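Local atomic coordinates of ancillary protein 1 (Streptococcus pyogenes, PDB entry 2XI9), a protein that serves as a pilus-presented adhesin, carrying an internal thioester bond required for efficient interaction with host cells. Residues Q246-Y251 against I282-A287. Residues are numbered along the deposited sequence; the frame is centred on the assembly and turned at random.
Sequences QLAIYY and ILVEYA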
loop_
_atom_site.group_PDB
_atom_site.type_symbol
_atom_site.label_atom_id
_atom_site.label_comp_id
_atom_site.label_asym_id
_atom_site.label_seq_id
_atom_site.Cartn_x
_atom_site.Cartn_y
_atom_site.Cartn_z
ATOM N N GLN A 246 5.579 -8.729 10.234
ATOM C CA GLN A 246 5.824 -7.298 10.144
ATOM C C GLN A 246 7.304 -7.024 9.844
ATOM O O GLN A 246 7.638 -6.161 9.034
ATOM C CB GLN A 246 5.417 -6.604 11.452
ATOM C CG GLN A 246 5.635 -5.065 11.469
ATOM C CD GLN A 246 4.826 -4.323 10.432
ATOM O OE1 GLN A 246 3.681 -3.973 10.681
ATOM N NE2 GLN A 246 5.440 -4.019 9.289
ATOM N N LEU A 247 8.176 -7.729 10.540
ATOM C CA LEU A 247 9.629 -7.524 10.356
ATOM C C LEU A 247 10.068 -7.993 8.955
ATOM O O LEU A 247 10.910 -7.393 8.360
ATOM C CB LEU A 247 10.410 -8.233 11.468
ATOM C CG LEU A 247 11.940 -8.130 11.398
ATOM C CD1 LEU A 247 12.329 -6.660 11.480
ATOM C CD2 LEU A 247 12.628 -9.006 12.503
ATOM N N ALA A 248 9.477 -9.080 8.445
ATOM C CA ALA A 248 9.766 -9.593 7.113
ATOM C C ALA A 248 9.337 -8.576 6.048
ATOM O O ALA A 248 10.031 -8.375 5.087
ATOM C CB ALA A 248 9.082 -10.950 6.881
ATOM N N ILE A 249 8.240 -7.876 6.286
ATOM C CA ILE A 249 7.844 -6.783 5.395
ATOM C C ILE A 249 8.907 -5.661 5.432
ATOM O O ILE A 249 9.360 -5.209 4.378
ATOM C CB ILE A 249 6.432 -6.243 5.751
ATOM C CG1 ILE A 249 5.340 -7.281 5.401
ATOM C CG2 ILE A 249 6.220 -4.823 5.096
ATOM C CD1 ILE A 249 5.173 -7.614 3.913
ATOM N N TYR A 250 9.333 -5.270 6.639
ATOM C CA TYR A 250 10.355 -4.239 6.802
ATOM C C TYR A 250 11.697 -4.621 6.161
ATOM O O TYR A 250 12.413 -3.751 5.689
ATOM C CB TYR A 250 10.576 -3.922 8.278
ATOM C CG TYR A 250 9.477 -3.144 8.981
ATOM C CD1 TYR A 250 8.581 -2.329 8.276
ATOM C CD2 TYR A 250 9.345 -3.214 10.343
ATOM C CE1 TYR A 250 7.611 -1.602 8.923
ATOM C CE2 TYR A 250 8.363 -2.461 11.018
ATOM C CZ TYR A 250 7.499 -1.672 10.293
ATOM O OH TYR A 250 6.537 -0.927 10.941
ATOM N N TYR A 251 12.022 -5.914 6.169
ATOM C CA TYR A 251 13.178 -6.431 5.482
ATOM C C TYR A 251 13.221 -5.972 4.018
ATOM O O TYR A 251 14.280 -5.589 3.539
ATOM C CB TYR A 251 13.243 -7.969 5.605
ATOM C CG TYR A 251 14.423 -8.600 4.870
ATOM C CD1 TYR A 251 14.320 -8.986 3.536
ATOM C CD2 TYR A 251 15.643 -8.757 5.494
ATOM C CE1 TYR A 251 15.408 -9.538 2.861
ATOM C CE2 TYR A 251 16.732 -9.321 4.819
ATOM C CZ TYR A 251 16.600 -9.701 3.510
ATOM O OH TYR A 251 17.678 -10.241 2.840
ATOM N N ILE A 282 12.818 -17.379 7.882
ATOM C CA ILE A 282 12.048 -18.295 6.997
ATOM C C ILE A 282 11.111 -17.568 6.028
ATOM O O ILE A 282 11.132 -17.829 4.845
ATOM C CB ILE A 282 11.253 -19.348 7.835
ATOM C CG1 ILE A 282 12.225 -20.375 8.398
ATOM C CG2 ILE A 282 10.173 -20.055 6.958
ATOM C CD1 ILE A 282 11.727 -21.096 9.690
ATOM N N LEU A 283 10.337 -16.604 6.524
ATOM C CA LEU A 283 9.445 -15.840 5.678
ATOM C C LEU A 283 10.220 -15.112 4.580
ATOM O O LEU A 283 9.869 -15.172 3.393
ATOM C CB LEU A 283 8.623 -14.879 6.505
ATOM C CG LEU A 283 7.596 -15.484 7.468
ATOM C CD1 LEU A 283 6.922 -14.312 8.249
ATOM C CD2 LEU A 283 6.590 -16.370 6.755
ATOM N N VAL A 284 11.325 -14.479 4.968
ATOM C CA VAL A 284 12.109 -13.753 4.021
ATOM C C VAL A 284 12.734 -14.683 2.976
ATOM O O VAL A 284 12.762 -14.357 1.765
ATOM C CB VAL A 284 13.151 -12.917 4.810
ATOM C CG1 VAL A 284 14.262 -12.445 3.909
ATOM C CG2 VAL A 284 12.417 -11.737 5.486
ATOM N N GLU A 285 13.237 -15.820 3.427
ATOM C CA GLU A 285 13.928 -16.761 2.541
ATOM C C GLU A 285 12.947 -17.421 1.557
ATOM O O GLU A 285 13.246 -17.572 0.400
ATOM C CB GLU A 285 14.701 -17.821 3.353
ATOM C CG GLU A 285 15.950 -17.254 4.072
ATOM C CD GLU A 285 16.628 -18.285 4.997
ATOM O OE1 GLU A 285 16.283 -19.500 4.932
ATOM O OE2 GLU A 285 17.538 -17.883 5.779
ATOM N N TYR A 286 11.731 -17.712 2.013
ATOM C CA TYR A 286 10.690 -18.180 1.135
ATOM C C TYR A 286 10.406 -17.109 0.090
ATOM O O TYR A 286 10.454 -17.356 -1.114
ATOM C CB TYR A 286 9.399 -18.542 1.925
ATOM C CG TYR A 286 8.232 -18.753 0.995
ATOM C CD1 TYR A 286 8.214 -19.802 0.098
ATOM C CD2 TYR A 286 7.181 -17.871 0.972
ATOM C CE1 TYR A 286 7.135 -19.978 -0.796
ATOM C CE2 TYR A 286 6.102 -18.033 0.077
ATOM C CZ TYR A 286 6.083 -19.086 -0.779
ATOM O OH TYR A 286 5.015 -19.226 -1.657
ATOM N N ALA A 287 10.128 -15.903 0.548
ATOM C CA ALA A 287 9.828 -14.807 -0.360
ATOM C C ALA A 287 10.892 -14.616 -1.430
ATOM O O ALA A 287 10.593 -14.492 -2.645
ATOM C CB ALA A 287 9.595 -13.502 0.473
#
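Leu283 meets Ala248 with its beta carbon: the two CB atoms, Leu283 CB and Ala248 CB, lie 4.0 Å apart. One residue on, Val284 does most of the work. CG2 is shared between Ala248 and the root of the Tyr251 ring, with Val284 CG2 3.7 Å from Ala248 CB. CG1, anti to the backbone N (chi1 163°), sits over a face of that ring in a CH-pi contact. It is displaced toward the rim, nearest Tyr251 CE1, to which Val284 CG1 comes within 3.3 Å. Tyr251 reaches across because its own CG is anti to the backbone N (chi1 178°); the ring also takes a cation-pi contact from Arg205.

The axes of the two segments approach to 9.3 Å, with a crossing angle of -46°, and Ala248 and Val284 have the closest alpha carbons. Within the thioester domain this joins helix 238-253 to helix 274-288, and Val219 of helix 209-222 also touches Ala248. Just beyond the segments, Tyr251 OH makes a weak hydrogen bond to Gln288 NE2. Between the two segments themselves the contact is apolar, methyl packing plus one CH-pi contact, and so relies on close packing rather than on directional bonds.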